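Local coordinates for 4-oxalmesaconate hydratase (Pseudomonas putida, PDB 5CGZ), which catalyses the zinc-dependent hydration of 4-carboxy-2-hydroxymuconate to 4-carboxy-4-hydroxy-2-oxoadipate, the third step of gallate degradation, at the interface of chains A and B and the interface of chains A and C. Coordinates in Å, arbitrary orientation; residue numbers count along the deposited sequence, not the author numbering. Chains: chain A/B/C, 4-oxalmesaconate hydratase.

Contact 1: the interface of chains A and B. Residues chain A 234-239; chain B 155, 171-173.
A:Arg234 to A:Thr236 pair in parallel with B:Thr171 to B:Leu173, so that the last strand of one subunit extends the beta-sheet of a neighbour in this hydratase of the MshB deacetylase (PIG-L) family. Two backbone hydrogen bonds carry the pairing: B:Phe172 N to A:Arg234 O at 2.8 Å, and A:Thr236 N to B:Phe172 O.

Polar side chains add a bond near the C-terminus of chain A. The phenol OH of B:Tyr155 donates to the carbonyl O of A:Leu239 at 2.6 Å, arriving bent at 125° to the C=O and tilted 34° from the carbonyl plane. The same OH lies in plane at the edge of the A:Arg234 guanidinium, 3.5 Å from NH2. A:Arg234 runs alongside B:Thr171, extended from CG to NE, and a water held by NE and NH2 also reaches OG1 of B:Thr171, 3.3 Å away. Within chain A, OG1 of A:Thr236, anti to its backbone N (chi1 -174°), accepts from A:Asn238 N at 3.1 Å and donates to A:Asn238 O, which probably steadies the turn beyond the strand.

The apolar contacts centre on A:Leu239. Its CD2 stands over the B:Tyr155 ring near the rim and touches CG2 of B:Thr171 at 3.9 Å. That methyl also meets CG2 of A:Thr236, while CD1 of B:Leu173 packs against CA of A:Glu237 at 3.7 Å.

Contact 2: the interface of chains A and C. Residues chain A 135-136, 139; chain C 43, 86, 119-121.
The C-terminal end of helix 122-138 of chain A, with A:Ala139 just beyond it, packs on loop residues of chain C, where the backbone of C:Tyr86 has positive phi and psi (45°, 64°). The side chains in contact are apolar or aromatic, and nitrogen and oxygen atoms of the two sides stay beyond bonding distance of one another.

A:Ile135 and C:Tyr86 carry much of the buried surface. The two side chains meet at about a right angle, and CG2 of A:Ile135, anti to its backbone N, lies 3.5 Å from CE2 of the ring. The other branch of the isoleucine points away from this ring, and its CD1 comes up against the backbone of C:Tyr119, 3.7 Å from the carbonyl O, and against CD1 of C:Tyr121. One residue along, A:Ile136 uses the tip of its longer branch: CD1 packs on the main chain of C:Tyr86, 3.6 Å from CA.

Within chain C the phenol is backed by C:Gly43, whose CA sits over the ring centre, 3.4 Å above the plane, and probably helps to fix the ring's tilt. The methyl CB of A:Ala139 bridges these two residues, 3.8 Å from CD2 of C:Tyr86 and 4.0 Å from CA of C:Gly43.

Contact 3: the interface of chains A and B. Residues chain A 21, 25, 109, 111, 155, 171, 173, 228; chain B 239-240.
The C-terminal tail of chain B, residues B:Leu239 and B:Ala240, enters a pocket of chain A formed by helix 13-27, the loop residue A:Phe109 and strands 110-112, 154-157, 171-174 and 225-230. B:Leu239 hides 135 Å² there. Its backbone N-H donates to NE2 of A:His25 at 3.0 Å. The donor N lies close to the imidazole plane, 8° out of it, and the bond is somewhat bent. On the opposite side of that ring ND1 donates to the carbonyl O of A:Ala21, 2.8 Å away and one helical turn back. This second bond probably fixes the imidazole's rotation and is consistent with NE2 serving as the acceptor. A:Phe109 CZ stands over the centre of the imidazole face.

The A:Phe109 ring in turn receives CB of B:Leu239 over its centre, 3.8 Å from the centroid, in a CH-pi contact. The leucine CG is anti to the carbonyl carbon (chi1 -67°), which points the branched end into the pocket. Its methyl CD1 reaches CD2 of A:Leu111 at 3.8 Å, and the branch carbon CG packs 3.7 Å from CE1 of A:His25. CD1 of A:Leu173 also borders CG, at 4.1 Å.

An alanine at A:His25 would probably leave the B:Leu239 amide without its acceptor and open a gap beside the leucine and the A:Phe109 ring. The pocket anchors one subunit's C-terminus in its neighbour and thereby probably helps to hold the pair together within the hexamer.

Contact 1: the interface of chains A and B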
loop_
_atom_site.group_PDB
_atom_site.type_symbol
_atom_site.label_atom_id
_atom_site.label_comp_id
_atom_site.label_asym_id
_atom_site.label_seq_id
_atom_site.Cartn_x
_atom_site.Cartn_y
_atom_site.Cartn_z
ATOM N N ARG A 234 -20.292 -0.586 -1.983
ATOM C CA ARG A 234 -21.724 -0.345 -1.896
ATOM C C ARG A 234 -22.368 -0.559 -3.268
ATOM O O ARG A 234 -21.696 -0.488 -4.292
ATOM C CB ARG A 234 -22.007 1.066 -1.379
ATOM C CG ARG A 234 -21.621 2.141 -2.358
ATOM C CD ARG A 234 -21.811 3.541 -1.767
ATOM N NE ARG A 234 -21.382 4.551 -2.730
ATOM C CZ ARG A 234 -22.205 5.377 -3.367
ATOM N NH1 ARG A 234 -23.512 5.328 -3.135
ATOM N NH2 ARG A 234 -21.716 6.255 -4.234
ATOM N N VAL A 235 -23.669 -0.836 -3.270
ATOM C CA VAL A 235 -24.420 -1.080 -4.495
ATOM C C VAL A 235 -25.478 -0.001 -4.634
ATOM O O VAL A 235 -26.228 0.255 -3.695
ATOM C CB VAL A 235 -25.097 -2.459 -4.485
ATOM C CG1 VAL A 235 -25.888 -2.675 -5.780
ATOM C CG2 VAL A 235 -24.063 -3.560 -4.286
ATOM N N THR A 236 -25.542 0.633 -5.796
ATOM C CA THR A 236 -26.439 1.767 -5.962
ATOM C C THR A 236 -26.972 1.888 -7.389
ATOM O O THR A 236 -26.505 1.203 -8.308
ATOM C CB THR A 236 -25.724 3.087 -5.582
ATOM O OG1 THR A 236 -26.664 4.164 -5.618
ATOM C CG2 THR A 236 -24.566 3.391 -6.552
ATOM N N GLU A 237 -27.951 2.770 -7.570
ATOM C CA GLU A 237 -28.451 3.098 -8.903
ATOM C C GLU A 237 -28.218 4.565 -9.234
ATOM O O GLU A 237 -28.726 5.074 -10.234
ATOM C CB GLU A 237 -29.945 2.772 -9.024
ATOM C CG GLU A 237 -30.224 1.300 -9.220
ATOM C CD GLU A 237 -31.698 0.951 -9.069
ATOM O OE1 GLU A 237 -32.510 1.875 -8.853
ATOM O OE2 GLU A 237 -32.046 -0.249 -9.158
ATOM N N ASN A 238 -27.450 5.258 -8.400
ATOM C CA ASN A 238 -27.186 6.663 -8.674
ATOM C C ASN A 238 -25.842 7.111 -8.121
ATOM O O ASN A 238 -25.512 6.813 -6.976
ATOM C CB ASN A 238 -28.313 7.528 -8.103
ATOM C CG ASN A 238 -28.067 9.015 -8.318
ATOM O OD1 ASN A 238 -27.397 9.667 -7.517
ATOM N ND2 ASN A 238 -28.593 9.550 -9.413
ATOM N N LEU A 239 -25.083 7.849 -8.930
ATOM C CA LEU A 239 -23.692 8.166 -8.591
ATOM C C LEU A 239 -23.474 9.566 -8.029
ATOM O O LEU A 239 -22.335 9.949 -7.775
ATOM C CB LEU A 239 -22.795 7.978 -9.823
ATOM C CG LEU A 239 -22.670 6.521 -10.284
ATOM C CD1 LEU A 239 -21.819 6.410 -11.536
ATOM C CD2 LEU A 239 -22.121 5.621 -9.166
ATOM N N TYR B 155 -15.303 9.393 -10.273
ATOM C CA TYR B 155 -15.122 7.946 -10.227
ATOM C C TYR B 155 -14.255 7.476 -11.372
ATOM O O TYR B 155 -14.362 7.992 -12.483
ATOM C CB TYR B 155 -16.458 7.203 -10.324
ATOM C CG TYR B 155 -17.514 7.568 -9.305
ATOM C CD1 TYR B 155 -18.393 8.623 -9.540
ATOM C CD2 TYR B 155 -17.664 6.830 -8.133
ATOM C CE1 TYR B 155 -19.380 8.953 -8.623
ATOM C CE2 TYR B 155 -18.658 7.148 -7.203
ATOM C CZ TYR B 155 -19.513 8.214 -7.461
ATOM O OH TYR B 155 -20.509 8.548 -6.567
ATOM N N THR B 171 -17.767 0.883 -5.504
ATOM C CA THR B 171 -19.153 1.220 -5.836
ATOM C C THR B 171 -19.612 0.378 -7.021
ATOM O O THR B 171 -18.951 0.358 -8.052
ATOM C CB THR B 171 -19.298 2.725 -6.177
ATOM O OG1 THR B 171 -18.870 3.512 -5.061
ATOM C CG2 THR B 171 -20.754 3.099 -6.522
ATOM N N PHE B 172 -20.722 -0.344 -6.867
ATOM C CA PHE B 172 -21.336 -1.035 -8.002
ATOM C C PHE B 172 -22.621 -0.344 -8.414
ATOM O O PHE B 172 -23.524 -0.128 -7.594
ATOM C CB PHE B 172 -21.638 -2.508 -7.686
ATOM C CG PHE B 172 -20.420 -3.379 -7.624
ATOM C CD1 PHE B 172 -19.668 -3.617 -8.764
ATOM C CD2 PHE B 172 -20.037 -3.976 -6.432
ATOM C CE1 PHE B 172 -18.534 -4.426 -8.715
ATOM C CE2 PHE B 172 -18.915 -4.791 -6.371
ATOM C CZ PHE B 172 -18.157 -5.011 -7.516
ATOM N N LEU B 173 -22.694 -0.005 -9.693
ATOM C CA LEU B 173 -23.888 0.594 -10.267
ATOM C C LEU B 173 -24.692 -0.496 -10.963
ATOM O O LEU B 173 -24.198 -1.130 -11.890
ATOM C CB LEU B 173 -23.517 1.701 -11.257
ATOM C CG LEU B 173 -24.672 2.520 -11.834
ATOM C CD1 LEU B 173 -25.295 3.410 -10.745
ATOM C CD2 LEU B 173 -24.202 3.353 -13.033
HETATM O O HOH W 1 -18.760 6.295 -3.358
#

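Contact 2: the interface of chains A and C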
loop_
_atom_site.group_PDB
_atom_site.type_symbol
_atom_site.label_atom_id
_atom_site.label_comp_id
_atom_site.label_asym_id
_atom_site.label_seq_id
_atom_site.Cartn_x
_atom_site.Cartn_y
_atom_site.Cartn_z
ATOM N N ILE A 135 -20.479 -13.223 9.040
ATOM C CA ILE A 135 -20.407 -14.268 8.028
ATOM C C ILE A 135 -21.004 -15.590 8.545
ATOM O O ILE A 135 -21.721 -16.274 7.811
ATOM C CB ILE A 135 -18.953 -14.486 7.558
ATOM C CG1 ILE A 135 -18.439 -13.229 6.828
ATOM C CG2 ILE A 135 -18.854 -15.723 6.664
ATOM C CD1 ILE A 135 -16.933 -13.189 6.632
ATOM N N ILE A 136 -20.714 -15.951 9.795
ATOM C CA ILE A 136 -21.328 -17.142 10.391
ATOM C C ILE A 136 -22.852 -17.038 10.303
ATOM O O ILE A 136 -23.532 -18.000 9.934
ATOM C CB ILE A 136 -20.925 -17.342 11.871
ATOM C CG1 ILE A 136 -19.400 -17.455 12.015
ATOM C CG2 ILE A 136 -21.642 -18.579 12.472
ATOM C CD1 ILE A 136 -18.777 -18.515 11.137
ATOM N N ALA A 139 -24.593 -18.136 7.167
ATOM C CA ALA A 139 -24.489 -19.534 6.736
ATOM C C ALA A 139 -25.764 -20.327 7.014
ATOM O O ALA A 139 -26.214 -20.418 8.155
ATOM C CB ALA A 139 -23.303 -20.208 7.411
ATOM N N GLY C 43 -21.087 -23.537 5.461
ATOM C CA GLY C 43 -21.181 -22.263 4.763
ATOM C C GLY C 43 -21.131 -22.283 3.243
ATOM O O GLY C 43 -21.307 -21.248 2.610
ATOM N N TYR C 86 -16.748 -22.572 8.958
ATOM C CA TYR C 86 -17.689 -21.577 9.487
ATOM C C TYR C 86 -18.070 -21.785 10.941
ATOM O O TYR C 86 -19.238 -22.016 11.233
ATOM C CB TYR C 86 -18.977 -21.565 8.663
ATOM C CG TYR C 86 -18.881 -20.852 7.334
ATOM C CD1 TYR C 86 -18.101 -21.364 6.304
ATOM C CD2 TYR C 86 -19.598 -19.683 7.098
ATOM C CE1 TYR C 86 -18.021 -20.730 5.081
ATOM C CE2 TYR C 86 -19.526 -19.032 5.864
ATOM C CZ TYR C 86 -18.734 -19.561 4.866
ATOM O OH TYR C 86 -18.658 -18.935 3.639
ATOM N N TYR C 119 -14.935 -11.901 2.582
ATOM C CA TYR C 119 -16.162 -12.685 2.441
ATOM C C TYR C 119 -16.076 -14.059 3.107
ATOM O O TYR C 119 -17.092 -14.734 3.268
ATOM C CB TYR C 119 -16.525 -12.824 0.959
ATOM C CG TYR C 119 -16.749 -11.464 0.359
ATOM C CD1 TYR C 119 -17.992 -10.840 0.452
ATOM C CD2 TYR C 119 -15.699 -10.766 -0.243
ATOM C CE1 TYR C 119 -18.197 -9.556 -0.074
ATOM C CE2 TYR C 119 -15.887 -9.489 -0.764
ATOM C CZ TYR C 119 -17.137 -8.887 -0.678
ATOM O OH TYR C 119 -17.321 -7.620 -1.202
ATOM N N ASN C 120 -14.880 -14.454 3.533
ATOM C CA ASN C 120 -14.693 -15.806 4.050
ATOM C C ASN C 120 -13.428 -15.949 4.884
ATOM O O ASN C 120 -12.329 -16.066 4.334
ATOM C CB ASN C 120 -14.651 -16.794 2.890
ATOM C CG ASN C 120 -14.997 -18.199 3.313
ATOM O OD1 ASN C 120 -14.466 -18.720 4.300
ATOM N ND2 ASN C 120 -15.908 -18.821 2.577
ATOM N N TYR C 121 -13.582 -15.954 6.205
ATOM C CA TYR C 121 -12.437 -16.026 7.110
ATOM C C TYR C 121 -11.689 -17.359 7.006
ATOM O O TYR C 121 -10.493 -17.428 7.295
ATOM C CB TYR C 121 -12.890 -15.777 8.560
ATOM C CG TYR C 121 -12.816 -14.315 8.948
ATOM C CD1 TYR C 121 -13.568 -13.360 8.275
ATOM C CD2 TYR C 121 -11.983 -13.888 9.974
ATOM C CE1 TYR C 121 -13.488 -12.017 8.611
ATOM C CE2 TYR C 121 -11.902 -12.549 10.321
ATOM C CZ TYR C 121 -12.652 -11.620 9.636
ATOM O OH TYR C 121 -12.561 -10.289 9.972
#

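Contact 3: the interface of chains A and B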
loop_
_atom_site.group_PDB
_atom_site.type_symbol
_atom_site.label_atom_id
_atom_site.label_comp_id
_atom_site.label_asym_id
_atom_site.label_seq_id
_atom_site.Cartn_x
_atom_site.Cartn_y
_atom_site.Cartn_z
ATOM N N ALA A 21 -23.890 8.531 14.916
ATOM C CA ALA A 21 -24.503 7.583 13.999
ATOM C C ALA A 21 -25.690 6.881 14.669
ATOM O O ALA A 21 -26.714 6.624 14.034
ATOM C CB ALA A 21 -23.466 6.557 13.513
ATOM N N HIS A 25 -29.596 7.544 13.281
ATOM C CA HIS A 25 -30.407 6.483 12.688
ATOM C C HIS A 25 -31.614 6.122 13.573
ATOM O O HIS A 25 -32.664 5.733 13.059
ATOM C CB HIS A 25 -29.547 5.246 12.392
ATOM C CG HIS A 25 -28.607 5.441 11.236
ATOM N ND1 HIS A 25 -27.378 6.050 11.374
ATOM C CD2 HIS A 25 -28.737 5.142 9.920
ATOM C CE1 HIS A 25 -26.780 6.102 10.193
ATOM N NE2 HIS A 25 -27.584 5.557 9.296
ATOM N N PHE A 109 -26.807 -2.394 8.939
ATOM C CA PHE A 109 -25.388 -2.069 8.843
ATOM C C PHE A 109 -24.734 -2.280 10.198
ATOM O O PHE A 109 -25.424 -2.399 11.219
ATOM C CB PHE A 109 -25.172 -0.629 8.331
ATOM C CG PHE A 109 -25.685 0.454 9.261
ATOM C CD1 PHE A 109 -24.881 0.956 10.277
ATOM C CD2 PHE A 109 -26.956 0.992 9.091
ATOM C CE1 PHE A 109 -25.341 1.963 11.125
ATOM C CE2 PHE A 109 -27.425 1.999 9.930
ATOM C CZ PHE A 109 -26.618 2.484 10.952
ATOM N N LEU A 111 -21.346 -1.045 12.772
ATOM C CA LEU A 111 -20.221 -0.156 13.062
ATOM C C LEU A 111 -19.282 -0.829 14.057
ATOM O O LEU A 111 -19.736 -1.386 15.062
ATOM C CB LEU A 111 -20.711 1.178 13.633
ATOM C CG LEU A 111 -21.831 1.907 12.897
ATOM C CD1 LEU A 111 -22.066 3.264 13.531
ATOM C CD2 LEU A 111 -21.471 2.056 11.428
ATOM N N TYR A 155 -18.739 -0.839 8.725
ATOM C CA TYR A 155 -17.893 0.350 8.726
ATOM C C TYR A 155 -17.007 0.380 9.950
ATOM O O TYR A 155 -17.440 -0.001 11.036
ATOM C CB TYR A 155 -18.723 1.637 8.724
ATOM C CG TYR A 155 -19.735 1.792 7.611
ATOM C CD1 TYR A 155 -21.024 1.282 7.747
ATOM C CD2 TYR A 155 -19.419 2.488 6.447
ATOM C CE1 TYR A 155 -21.967 1.437 6.742
ATOM C CE2 TYR A 155 -20.361 2.657 5.428
ATOM C CZ TYR A 155 -21.636 2.126 5.590
ATOM O OH TYR A 155 -22.592 2.283 4.607
ATOM N N THR A 171 -16.478 7.722 3.946
ATOM C CA THR A 171 -17.882 8.086 4.151
ATOM C C THR A 171 -17.989 9.071 5.311
ATOM O O THR A 171 -17.487 8.799 6.395
ATOM C CB THR A 171 -18.748 6.836 4.446
ATOM O OG1 THR A 171 -18.649 5.916 3.355
ATOM C CG2 THR A 171 -20.232 7.200 4.658
ATOM N N LEU A 173 -20.741 10.920 7.717
ATOM C CA LEU A 173 -22.120 10.967 8.174
ATOM C C LEU A 173 -22.371 12.322 8.822
ATOM O O LEU A 173 -21.717 12.668 9.802
ATOM C CB LEU A 173 -22.402 9.838 9.168
ATOM C CG LEU A 173 -23.851 9.673 9.627
ATOM C CD1 LEU A 173 -24.724 9.159 8.470
ATOM C CD2 LEU A 173 -23.933 8.743 10.844
ATOM N N LEU A 228 -16.326 7.433 8.535
ATOM C CA LEU A 228 -16.401 5.971 8.527
ATOM C C LEU A 228 -15.556 5.401 7.393
ATOM O O LEU A 228 -15.484 5.992 6.310
ATOM C CB LEU A 228 -17.846 5.487 8.351
ATOM C CG LEU A 228 -18.944 5.672 9.410
ATOM C CD1 LEU A 228 -18.550 5.043 10.726
ATOM C CD2 LEU A 228 -19.311 7.129 9.589
ATOM N N LEU B 239 -26.478 5.108 6.585
ATOM C CA LEU B 239 -25.378 4.165 6.359
ATOM C C LEU B 239 -25.799 2.815 5.788
ATOM O O LEU B 239 -24.958 1.935 5.624
ATOM C CB LEU B 239 -24.607 3.934 7.667
ATOM C CG LEU B 239 -23.849 5.169 8.168
ATOM C CD1 LEU B 239 -23.157 4.892 9.490
ATOM C CD2 LEU B 239 -22.847 5.679 7.121
ATOM N N ALA B 240 -27.081 2.642 5.474
ATOM C CA ALA B 240 -27.548 1.359 4.937
ATOM C C ALA B 240 -27.035 1.137 3.512
ATOM O O ALA B 240 -27.031 0.011 2.997
ATOM C CB ALA B 240 -29.068 1.283 4.965
ATOM O OXT ALA B 240 -26.616 2.094 2.847
#

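Contacts 1 and 3 belong to the same two-fold A–B interface, their C-alpha centres about 16 Å apart, and share Tyr155, Thr171, Leu173 and Leu239 with the chains exchanged. Each subunit therefore both gives its C-terminal segment and receives its partner's: strand 234-236 lengthens the neighbouring sheet, and the residues beyond it fill a pocket between helix 13-27 and strands of the neighbour. Contact 2 uses different elements and a different partner, chain C, and lies about 25 Å from contact 1 and 22 Å from contact 3, again between C-alpha centres. Reciprocal tail exchange and apolar helix-to-loop packing thus provide distinct kinds of joint in the hexamer.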